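Local atomic coordinates of lipolytic enzyme, G-D-S-L family (Bacteroides thetaiotaomicron, PDB entry 7BR2), a protein that acts as a serine esterase of the SGNH (GDSL) hydrolase family in a gut bacterium and metabolises the drug diltiazem. Residues P139-N149 against P196-I206; M44-R53 against D428-K439. All coordinates share one frame; numbering follows the deposited sequence.

Interaction 1: P139-N149 against P196-I206; sequences PYDETAQIKDN and PSFTLCGNDRI
R205 and D141 hold the two loops together through a pair of bonds in opposite senses. R205 NE reaches D141 O at 2.7 Å, nearly along the C=O axis and close to the guanidinium plane, while D141 N donates to R205 O at 3.1 Å. The arginine chain bends at chi3 (107°) to turn its guanidinium into the arc of 139-149, where I146 CD1 lies over one face. The Y140 ring and N149 both press on its aliphatic part, N149 OD1 3.1 Å from R205 CD. D141 also spends its carboxylate on both loops: T199 OG1 donates to the anti lone pair of OD2 at 2.8 Å, and OD1 takes T143 N (an Asx turn) and A144 N (an Asx motif) from one face, within its own loop. Farther out, Q145 N donates to P196 O at 2.7 Å, and a water bridges P139 O and I206 O. D204, just before R205, bonds H207 through OD2, consistent with the acid of a Ser-His-Asp triad. The 139-149 loop follows strand 131-136 and leads to helix 155-173, on which Y140 packs; P139 and A144 rest on helix 181-194. The loop holding 196-206 runs on toward helix 210-223.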
loop_
_atom_site.group_PDB
_atom_site.type_symbol
_atom_site.label_atom_id
_atom_site.label_comp_id
_atom_site.label_asym_id
_atom_site.label_seq_id
_atom_site.Cartn_x
_atom_site.Cartn_y
_atom_site.Cartn_z
ATOM N N PRO A 139 -7.582 12.249 -1.192
ATOM C CA PRO A 139 -8.557 13.342 -1.216
ATOM C C PRO A 139 -10.008 12.880 -1.237
ATOM O O PRO A 139 -10.327 11.731 -1.543
ATOM C CB PRO A 139 -8.210 14.059 -2.528
ATOM C CG PRO A 139 -7.819 12.916 -3.446
ATOM C CD PRO A 139 -7.147 11.878 -2.558
ATOM N N TYR A 140 -10.892 13.817 -0.893
ATOM C CA TYR A 140 -12.310 13.679 -1.204
ATOM C C TYR A 140 -12.532 14.137 -2.644
ATOM O O TYR A 140 -12.253 15.294 -2.983
ATOM C CB TYR A 140 -13.163 14.497 -0.239
ATOM C CG TYR A 140 -14.646 14.421 -0.531
ATOM C CD1 TYR A 140 -15.402 13.327 -0.131
ATOM C CD2 TYR A 140 -15.287 15.436 -1.229
ATOM C CE1 TYR A 140 -16.758 13.251 -0.407
ATOM C CE2 TYR A 140 -16.653 15.368 -1.510
ATOM C CZ TYR A 140 -17.380 14.275 -1.099
ATOM O OH TYR A 140 -18.733 14.209 -1.375
ATOM N N ASP A 141 -13.007 13.234 -3.500
ATOM C CA ASP A 141 -13.107 13.529 -4.930
ATOM C C ASP A 141 -14.380 14.324 -5.205
ATOM O O ASP A 141 -15.467 13.758 -5.320
ATOM C CB ASP A 141 -13.103 12.246 -5.744
ATOM C CG ASP A 141 -12.972 12.510 -7.225
ATOM O OD1 ASP A 141 -13.016 13.695 -7.636
ATOM O OD2 ASP A 141 -12.864 11.525 -7.979
ATOM N N GLU A 142 -14.230 15.634 -5.389
ATOM C CA GLU A 142 -15.353 16.535 -5.619
ATOM C C GLU A 142 -15.791 16.617 -7.077
ATOM O O GLU A 142 -16.918 17.041 -7.346
ATOM C CB GLU A 142 -14.961 17.942 -5.156
ATOM C CG GLU A 142 -14.685 18.083 -3.677
ATOM C CD GLU A 142 -14.142 19.464 -3.315
ATOM O OE1 GLU A 142 -13.934 20.291 -4.232
ATOM O OE2 GLU A 142 -14.032 19.762 -2.110
ATOM N N THR A 143 -14.952 16.173 -8.017
ATOM C CA THR A 143 -15.182 16.410 -9.435
ATOM C C THR A 143 -15.732 15.198 -10.185
ATOM O O THR A 143 -16.302 15.366 -11.268
ATOM C CB THR A 143 -13.881 16.904 -10.090
ATOM O OG1 THR A 143 -12.867 15.890 -10.022
ATOM C CG2 THR A 143 -13.371 18.134 -9.363
ATOM N N ALA A 144 -15.589 13.993 -9.641
ATOM C CA ALA A 144 -16.075 12.794 -10.310
ATOM C C ALA A 144 -17.595 12.828 -10.436
ATOM O O ALA A 144 -18.288 13.393 -9.586
ATOM C CB ALA A 144 -15.626 11.564 -9.536
ATOM N N GLN A 145 -18.118 12.298 -11.543
ATOM C CA GLN A 145 -19.570 12.202 -11.720
ATOM C C GLN A 145 -20.060 10.798 -11.361
ATOM O O GLN A 145 -20.085 9.882 -12.194
ATOM C CB GLN A 145 -19.979 12.622 -13.114
ATOM C CG GLN A 145 -19.655 14.091 -13.300
ATOM C CD GLN A 145 -20.410 14.733 -14.431
ATOM O OE1 GLN A 145 -21.152 14.066 -15.157
ATOM N NE2 GLN A 145 -20.161 16.027 -14.643
ATOM N N ILE A 146 -20.457 10.637 -10.101
ATOM C CA ILE A 146 -20.979 9.379 -9.570
ATOM C C ILE A 146 -22.491 9.476 -9.443
ATOM O O ILE A 146 -23.036 10.495 -8.980
ATOM C CB ILE A 146 -20.357 8.991 -8.214
ATOM C CG1 ILE A 146 -18.902 8.516 -8.326
ATOM C CG2 ILE A 146 -21.100 7.823 -7.609
ATOM C CD1 ILE A 146 -17.958 9.398 -8.966
ATOM N N LYS A 147 -23.177 8.430 -9.903
ATOM C CA LYS A 147 -24.631 8.402 -9.894
ATOM C C LYS A 147 -25.175 8.323 -8.479
ATOM O O LYS A 147 -24.765 7.458 -7.689
ATOM C CB LYS A 147 -25.116 7.171 -10.670
ATOM C CG LYS A 147 -26.634 7.033 -10.726
ATOM C CD LYS A 147 -27.033 5.695 -11.357
ATOM C CE LYS A 147 -28.541 5.533 -11.410
ATOM N NZ LYS A 147 -29.036 5.467 -10.016
ATOM N N ASP A 148 -26.109 9.224 -8.167
ATOM C CA ASP A 148 -26.837 9.220 -6.903
ATOM C C ASP A 148 -25.934 9.514 -5.708
ATOM O O ASP A 148 -26.348 9.286 -4.567
ATOM C CB ASP A 148 -27.600 7.909 -6.704
ATOM C CG ASP A 148 -28.735 7.735 -7.735
ATOM O OD1 ASP A 148 -28.949 8.656 -8.533
ATOM O OD2 ASP A 148 -29.420 6.668 -7.731
ATOM N N ASN A 149 -24.712 10.016 -5.918
ATOM C CA ASN A 149 -23.812 10.373 -4.820
ATOM C C ASN A 149 -23.549 11.872 -4.893
ATOM O O ASN A 149 -22.927 12.349 -5.845
ATOM C CB ASN A 149 -22.503 9.577 -4.874
ATOM C CG ASN A 149 -21.657 9.779 -3.614
ATOM O OD1 ASN A 149 -20.983 10.800 -3.477
ATOM N ND2 ASN A 149 -21.690 8.807 -2.690
ATOM N N PRO A 196 -16.113 10.765 -17.151
ATOM C CA PRO A 196 -16.406 11.661 -16.016
ATOM C C PRO A 196 -16.704 10.922 -14.716
ATOM O O PRO A 196 -16.658 11.544 -13.651
ATOM C CB PRO A 196 -17.635 12.447 -16.495
ATOM C CG PRO A 196 -17.659 12.269 -17.977
ATOM C CD PRO A 196 -17.115 10.899 -18.223
ATOM N N SER A 197 -17.045 9.635 -14.779
ATOM C CA SER A 197 -17.339 8.815 -13.612
ATOM C C SER A 197 -16.108 8.127 -13.022
ATOM O O SER A 197 -16.239 7.439 -12.004
ATOM C CB SER A 197 -18.368 7.746 -13.975
ATOM O OG SER A 197 -17.735 6.683 -14.662
ATOM N N PHE A 198 -14.931 8.266 -13.636
ATOM C CA PHE A 198 -13.729 7.644 -13.089
ATOM C C PHE A 198 -13.324 8.302 -11.777
ATOM O O PHE A 198 -13.448 9.520 -11.607
ATOM C CB PHE A 198 -12.571 7.719 -14.084
ATOM C CG PHE A 198 -12.610 6.651 -15.157
ATOM C CD1 PHE A 198 -13.656 5.735 -15.216
ATOM C CD2 PHE A 198 -11.588 6.557 -16.102
ATOM C CE1 PHE A 198 -13.686 4.748 -16.202
ATOM C CE2 PHE A 198 -11.611 5.579 -17.091
ATOM C CZ PHE A 198 -12.660 4.673 -17.139
ATOM N N THR A 199 -12.818 7.491 -10.846
ATOM C CA THR A 199 -12.296 8.048 -9.607
ATOM C C THR A 199 -11.321 7.067 -8.977
ATOM O O THR A 199 -11.485 5.850 -9.083
ATOM C CB THR A 199 -13.433 8.378 -8.626
ATOM O OG1 THR A 199 -12.892 8.839 -7.385
ATOM C CG2 THR A 199 -14.296 7.162 -8.387
ATOM N N LEU A 200 -10.291 7.617 -8.343
ATOM C CA LEU A 200 -9.425 6.833 -7.476
ATOM C C LEU A 200 -10.040 6.596 -6.104
ATOM O O LEU A 200 -9.493 5.805 -5.327
ATOM C CB LEU A 200 -8.073 7.521 -7.286
ATOM C CG LEU A 200 -7.087 7.536 -8.442
ATOM C CD1 LEU A 200 -5.806 8.224 -7.988
ATOM C CD2 LEU A 200 -6.820 6.138 -8.992
ATOM N N CYS A 201 -11.114 7.313 -5.767
ATOM C CA CYS A 201 -11.651 7.346 -4.418
ATOM C C CYS A 201 -12.955 6.557 -4.252
ATOM O O CYS A 201 -13.824 6.935 -3.469
ATOM C CB CYS A 201 -11.821 8.792 -3.965
ATOM S SG CYS A 201 -10.295 9.785 -4.216
ATOM N N GLY A 202 -13.095 5.442 -4.965
ATOM C CA GLY A 202 -14.147 4.492 -4.640
ATOM C C GLY A 202 -15.544 4.973 -5.005
ATOM O O GLY A 202 -15.740 6.021 -5.622
ATOM N N ASN A 203 -16.532 4.186 -4.566
ATOM C CA ASN A 203 -17.931 4.451 -4.902
ATOM C C ASN A 203 -18.499 5.675 -4.192
ATOM O O ASN A 203 -19.531 6.194 -4.625
ATOM C CB ASN A 203 -18.798 3.227 -4.571
ATOM C CG ASN A 203 -18.061 1.899 -4.776
ATOM O OD1 ASN A 203 -17.365 1.700 -5.773
ATOM N ND2 ASN A 203 -18.237 0.976 -3.833
ATOM N N ASP A 204 -17.863 6.153 -3.117
ATOM C CA ASP A 204 -18.453 7.191 -2.282
ATOM C C ASP A 204 -17.604 8.451 -2.223
ATOM O O ASP A 204 -17.855 9.317 -1.369
ATOM C CB ASP A 204 -18.698 6.676 -0.857
ATOM C CG ASP A 204 -17.408 6.301 -0.131
ATOM O OD1 ASP A 204 -16.304 6.436 -0.712
ATOM O OD2 ASP A 204 -17.496 5.875 1.039
ATOM N N ARG A 205 -16.595 8.569 -3.083
ATOM C CA ARG A 205 -15.693 9.710 -3.170
ATOM C C ARG A 205 -14.724 9.786 -1.994
ATOM O O ARG A 205 -13.885 10.711 -1.948
ATOM C CB ARG A 205 -16.454 11.040 -3.271
ATOM C CG ARG A 205 -17.629 10.997 -4.238
ATOM C CD ARG A 205 -18.388 12.306 -4.222
ATOM N NE ARG A 205 -18.111 13.029 -5.448
ATOM C CZ ARG A 205 -18.891 13.046 -6.516
ATOM N NH1 ARG A 205 -18.502 13.743 -7.563
ATOM N NH2 ARG A 205 -20.061 12.413 -6.527
ATOM N N ILE A 206 -14.808 8.853 -1.040
ATOM C CA ILE A 206 -14.078 8.916 0.220
ATOM C C ILE A 206 -13.104 7.753 0.360
ATOM O O ILE A 206 -11.918 7.950 0.640
ATOM C CB ILE A 206 -15.049 8.948 1.419
ATOM C CG1 ILE A 206 -15.965 10.170 1.320
ATOM C CG2 ILE A 206 -14.288 8.847 2.743
ATOM C CD1 ILE A 206 -17.166 10.100 2.238
HETATM O O HOH W 1 -9.483 9.441 -0.183
#

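Interaction 2: M44-R53 against D428-K439; sequences MTRFPNMPIR and DVLISKIYEINK
D428 receives the end of R53 at the start of the shared face. R53 NH2 and NH1 both point at one oxygen, D428 OD1, at 3.0 and 3.1 Å, a salt bridge in which the carboxylate stands almost perpendicular to the guanidinium (89°). R53 stays extended from CG to NE, and only its guanidinium end meets I431, the two crossing at about a right angle with I431 CD1 against R53 NH1. A turn later, I434 meets M44: its CD1 packs against the methionine CE at 3.7 Å, and CG2 lies beside SD.

Y435 brings the broadest surface. P51 CB sits over one ring face in a CH-pi contact, 4.0 Å from the centroid, while P48 O comes to the ring edge. At the far end, I52 N makes a long, weak bond to Y435 OH; a water near the same hydroxyl also has F47 O and M50 O in reach, though it cannot donate to every acceptor at once, and W40 also bonds the hydroxyl.

N438 then reaches the last turn of helix 35-46. With CG set between the backbone N and carbonyl carbon (chi1 60°), its ND2 donates to M44 O at 3.0 Å, on a lone pair, and weakly to P48 O. N438 OD1 accepts from K439 NZ at 3.0 Å. A leucine here would probably leave M44 O without this donor and K439 NZ without its amide oxygen. That lysine folds back at chi2 (-64°), laying its CD 3.4 Å from N49 OD1.

Helix 417-437 thus packs against the C-terminal end of helix 35-46 and the loop into strand 53-58, an outermost strand of the parallel sheet, while helix 344-377 touches M44, I434 and N438.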
loop_
_atom_site.group_PDB
_atom_site.type_symbol
_atom_site.label_atom_id
_atom_site.label_comp_id
_atom_site.label_asym_id
_atom_site.label_seq_id
_atom_site.Cartn_x
_atom_site.Cartn_y
_atom_site.Cartn_z
ATOM N N MET A 44 8.749 -6.800 0.177
ATOM C CA MET A 44 8.942 -8.239 0.291
ATOM C C MET A 44 9.486 -8.819 -1.003
ATOM O O MET A 44 10.241 -9.797 -0.974
ATOM C CB MET A 44 7.625 -8.960 0.618
ATOM C CG MET A 44 6.921 -8.610 1.939
ATOM S SD MET A 44 5.183 -9.121 1.883
ATOM C CE MET A 44 4.755 -9.113 3.639
ATOM N N THR A 45 9.103 -8.250 -2.145
ATOM C CA THR A 45 9.548 -8.822 -3.409
ATOM C C THR A 45 10.790 -8.146 -3.977
ATOM O O THR A 45 11.600 -8.813 -4.623
ATOM C CB THR A 45 8.409 -8.793 -4.421
ATOM O OG1 THR A 45 7.907 -7.454 -4.514
ATOM C CG2 THR A 45 7.307 -9.702 -3.951
ATOM N N ARG A 46 10.931 -6.826 -3.810
ATOM C CA ARG A 46 12.088 -6.081 -4.303
ATOM C C ARG A 46 13.319 -6.207 -3.388
ATOM O O ARG A 46 14.460 -6.168 -3.872
ATOM C CB ARG A 46 11.714 -4.621 -4.504
ATOM C CG ARG A 46 12.691 -3.832 -5.384
ATOM C CD ARG A 46 12.729 -4.348 -6.815
ATOM N NE ARG A 46 11.377 -4.630 -7.257
ATOM C CZ ARG A 46 10.621 -3.766 -7.925
ATOM N NH1 ARG A 46 11.087 -2.559 -8.193
ATOM N NH2 ARG A 46 9.382 -4.096 -8.274
ATOM N N PHE A 47 13.140 -6.281 -2.061
ATOM C CA PHE A 47 14.262 -6.405 -1.130
ATOM C C PHE A 47 14.062 -7.660 -0.283
ATOM O O PHE A 47 13.898 -7.571 0.941
ATOM C CB PHE A 47 14.384 -5.153 -0.265
ATOM C CG PHE A 47 14.455 -3.894 -1.062
ATOM C CD1 PHE A 47 15.552 -3.619 -1.874
ATOM C CD2 PHE A 47 13.397 -3.007 -1.051
ATOM C CE1 PHE A 47 15.598 -2.465 -2.630
ATOM C CE2 PHE A 47 13.442 -1.845 -1.807
ATOM C CZ PHE A 47 14.539 -1.577 -2.598
ATOM N N PRO A 48 14.118 -8.846 -0.903
ATOM C CA PRO A 48 13.734 -10.078 -0.188
ATOM C C PRO A 48 14.636 -10.435 0.979
ATOM O O PRO A 48 14.203 -11.185 1.874
ATOM C CB PRO A 48 13.806 -11.152 -1.278
ATOM C CG PRO A 48 14.850 -10.613 -2.257
ATOM C CD PRO A 48 14.607 -9.121 -2.274
ATOM N N ASN A 49 15.864 -9.923 1.018
ATOM C CA ASN A 49 16.777 -10.207 2.109
ATOM C C ASN A 49 16.801 -9.094 3.140
ATOM O O ASN A 49 17.677 -9.086 4.010
ATOM C CB ASN A 49 18.193 -10.443 1.582
ATOM C CG ASN A 49 18.251 -11.530 0.520
ATOM O OD1 ASN A 49 17.978 -12.698 0.788
ATOM N ND2 ASN A 49 18.645 -11.148 -0.694
ATOM N N MET A 50 15.858 -8.157 3.075
ATOM C CA MET A 50 15.809 -7.020 3.991
ATOM C C MET A 50 14.463 -7.025 4.714
ATOM O O MET A 50 13.568 -6.234 4.388
ATOM C CB MET A 50 16.026 -5.709 3.237
ATOM C CG MET A 50 16.352 -4.547 4.128
ATOM S SD MET A 50 16.265 -2.967 3.274
ATOM C CE MET A 50 14.545 -2.917 2.804
ATOM N N PRO A 51 14.278 -7.916 5.694
ATOM C CA PRO A 51 12.956 -8.028 6.329
ATOM C C PRO A 51 12.600 -6.775 7.107
ATOM O O PRO A 51 13.429 -6.195 7.812
ATOM C CB PRO A 51 13.098 -9.238 7.261
ATOM C CG PRO A 51 14.547 -9.355 7.517
ATOM C CD PRO A 51 15.236 -8.889 6.248
ATOM N N ILE A 52 11.345 -6.363 6.958
ATOM C CA ILE A 52 10.762 -5.267 7.700
ATOM C C ILE A 52 9.398 -5.730 8.206
ATOM O O ILE A 52 8.925 -6.816 7.863
ATOM C CB ILE A 52 10.608 -3.996 6.839
ATOM C CG1 ILE A 52 9.564 -4.241 5.740
ATOM C CG2 ILE A 52 11.945 -3.630 6.200
ATOM C CD1 ILE A 52 9.029 -2.987 5.134
ATOM N N ARG A 53 8.735 -4.854 8.960
ATOM C CA ARG A 53 7.387 -5.105 9.454
ATOM C C ARG A 53 6.572 -3.836 9.290
ATOM O O ARG A 53 7.004 -2.764 9.713
ATOM C CB ARG A 53 7.379 -5.547 10.921
ATOM C CG ARG A 53 7.519 -7.038 11.078
ATOM C CD ARG A 53 7.773 -7.456 12.524
ATOM N NE ARG A 53 8.094 -8.878 12.565
ATOM C CZ ARG A 53 7.178 -9.840 12.565
ATOM N NH1 ARG A 53 5.880 -9.534 12.533
ATOM N NH2 ARG A 53 7.560 -11.105 12.580
ATOM N N ASP A 428 2.615 -14.357 11.960
ATOM C CA ASP A 428 4.049 -14.626 11.880
ATOM C C ASP A 428 4.345 -15.855 11.033
ATOM O O ASP A 428 5.379 -15.901 10.359
ATOM C CB ASP A 428 4.637 -14.798 13.283
ATOM C CG ASP A 428 4.840 -13.476 13.997
ATOM O OD1 ASP A 428 5.016 -12.434 13.321
ATOM O OD2 ASP A 428 4.784 -13.478 15.247
ATOM N N VAL A 429 3.465 -16.856 11.052
ATOM C CA VAL A 429 3.627 -17.992 10.151
ATOM C C VAL A 429 3.667 -17.506 8.715
ATOM O O VAL A 429 4.533 -17.897 7.926
ATOM C CB VAL A 429 2.491 -19.010 10.344
ATOM C CG1 VAL A 429 2.350 -19.871 9.088
ATOM C CG2 VAL A 429 2.749 -19.866 11.559
ATOM N N LEU A 430 2.718 -16.641 8.365
ATOM C CA LEU A 430 2.636 -16.145 6.994
ATOM C C LEU A 430 3.843 -15.285 6.636
ATOM O O LEU A 430 4.406 -15.416 5.541
ATOM C CB LEU A 430 1.344 -15.355 6.809
ATOM C CG LEU A 430 0.077 -16.177 6.982
ATOM C CD1 LEU A 430 -1.137 -15.273 7.072
ATOM C CD2 LEU A 430 -0.058 -17.164 5.823
ATOM N N ILE A 431 4.244 -14.399 7.547
ATOM C CA ILE A 431 5.378 -13.513 7.295
ATOM C C ILE A 431 6.667 -14.316 7.142
ATOM O O ILE A 431 7.513 -14.010 6.284
ATOM C CB ILE A 431 5.473 -12.455 8.415
ATOM C CG1 ILE A 431 4.186 -11.609 8.427
ATOM C CG2 ILE A 431 6.692 -11.553 8.221
ATOM C CD1 ILE A 431 3.957 -10.790 9.697
ATOM N N SER A 432 6.861 -15.333 7.991
ATOM C CA SER A 432 8.033 -16.190 7.855
ATOM C C SER A 432 8.016 -16.934 6.533
ATOM O O SER A 432 9.056 -17.074 5.883
ATOM C CB SER A 432 8.133 -17.181 9.014
ATOM O OG SER A 432 8.331 -16.486 10.230
ATOM N N LYS A 433 6.856 -17.456 6.126
ATOM C CA LYS A 433 6.818 -18.137 4.839
ATOM C C LYS A 433 7.226 -17.181 3.721
ATOM O O LYS A 433 8.042 -17.528 2.859
ATOM C CB LYS A 433 5.429 -18.717 4.592
ATOM C CG LYS A 433 5.404 -19.818 3.533
ATOM C CD LYS A 433 6.432 -20.875 3.876
ATOM C CE LYS A 433 5.894 -22.262 3.645
ATOM N NZ LYS A 433 6.804 -23.324 4.152
ATOM N N ILE A 434 6.681 -15.961 3.742
ATOM C CA ILE A 434 7.014 -14.975 2.719
ATOM C C ILE A 434 8.520 -14.751 2.659
ATOM O O ILE A 434 9.121 -14.790 1.581
ATOM C CB ILE A 434 6.248 -13.658 2.954
ATOM C CG1 ILE A 434 4.803 -13.799 2.496
ATOM C CG2 ILE A 434 6.927 -12.509 2.222
ATOM C CD1 ILE A 434 3.916 -12.647 2.953
ATOM N N TYR A 435 9.153 -14.498 3.812
ATOM C CA TYR A 435 10.593 -14.234 3.787
ATOM C C TYR A 435 11.433 -15.498 3.662
ATOM O O TYR A 435 12.668 -15.413 3.593
ATOM C CB TYR A 435 10.999 -13.434 5.019
ATOM C CG TYR A 435 10.663 -11.967 4.872
ATOM C CD1 TYR A 435 11.486 -11.125 4.145
ATOM C CD2 TYR A 435 9.495 -11.433 5.423
ATOM C CE1 TYR A 435 11.185 -9.788 3.986
ATOM C CE2 TYR A 435 9.183 -10.094 5.268
ATOM C CZ TYR A 435 10.041 -9.275 4.544
ATOM O OH TYR A 435 9.775 -7.936 4.384
ATOM N N GLU A 436 10.798 -16.661 3.611
ATOM C CA GLU A 436 11.500 -17.885 3.266
ATOM C C GLU A 436 11.451 -18.184 1.764
ATOM O O GLU A 436 12.439 -18.670 1.205
ATOM C CB GLU A 436 10.910 -19.037 4.087
ATOM C CG GLU A 436 11.181 -20.457 3.605
ATOM C CD GLU A 436 10.311 -21.491 4.344
ATOM O OE1 GLU A 436 9.947 -21.229 5.514
ATOM O OE2 GLU A 436 9.956 -22.535 3.745
ATOM N N ILE A 437 10.363 -17.837 1.075
ATOM C CA ILE A 437 10.216 -18.212 -0.324
ATOM C C ILE A 437 10.446 -17.045 -1.282
ATOM O O ILE A 437 10.202 -17.196 -2.475
ATOM C CB ILE A 437 8.848 -18.853 -0.585
ATOM C CG1 ILE A 437 7.740 -17.802 -0.435
ATOM C CG2 ILE A 437 8.662 -20.052 0.313
ATOM C CD1 ILE A 437 6.356 -18.309 -0.759
ATOM N N ASN A 438 10.878 -15.880 -0.799
ATOM C CA ASN A 438 10.949 -14.720 -1.683
ATOM C C ASN A 438 12.312 -14.559 -2.358
ATOM O O ASN A 438 12.542 -13.541 -3.019
ATOM C CB ASN A 438 10.571 -13.436 -0.928
ATOM C CG ASN A 438 11.479 -13.147 0.235
ATOM O OD1 ASN A 438 12.308 -13.971 0.602
ATOM N ND2 ASN A 438 11.311 -11.975 0.848
ATOM N N LYS A 439 13.219 -15.524 -2.198
ATOM C CA LYS A 439 14.553 -15.434 -2.791
ATOM C C LYS A 439 14.527 -15.918 -4.237
ATOM O O LYS A 439 14.195 -17.088 -4.482
ATOM C CB LYS A 439 15.552 -16.266 -1.990
ATOM C CG LYS A 439 15.326 -16.269 -0.480
ATOM C CD LYS A 439 15.501 -14.879 0.085
ATOM C CE LYS A 439 15.256 -14.888 1.576
ATOM N NZ LYS A 439 14.854 -13.573 2.137
HETATM O O HOH W 2 11.467 -6.466 2.704
#

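Interactions 1 and 2 lie on opposite sides of the chain's centre, their centres about 36 Å apart and their nearest atoms about 19 Å apart, so neither touches the other. In sequence, interaction 1 is nested within the long excursion that interaction 2 closes. Interaction 1 joins two loops inside the hydrolase family region and includes D204, which with S28 and H207 is arranged as expected of the Ser-His-Asp triad of SGNH hydrolases, and so probably belongs to the active site. Interaction 2 instead ties an early part of that region to the long helix 417-437, near the C-terminal end of the chain.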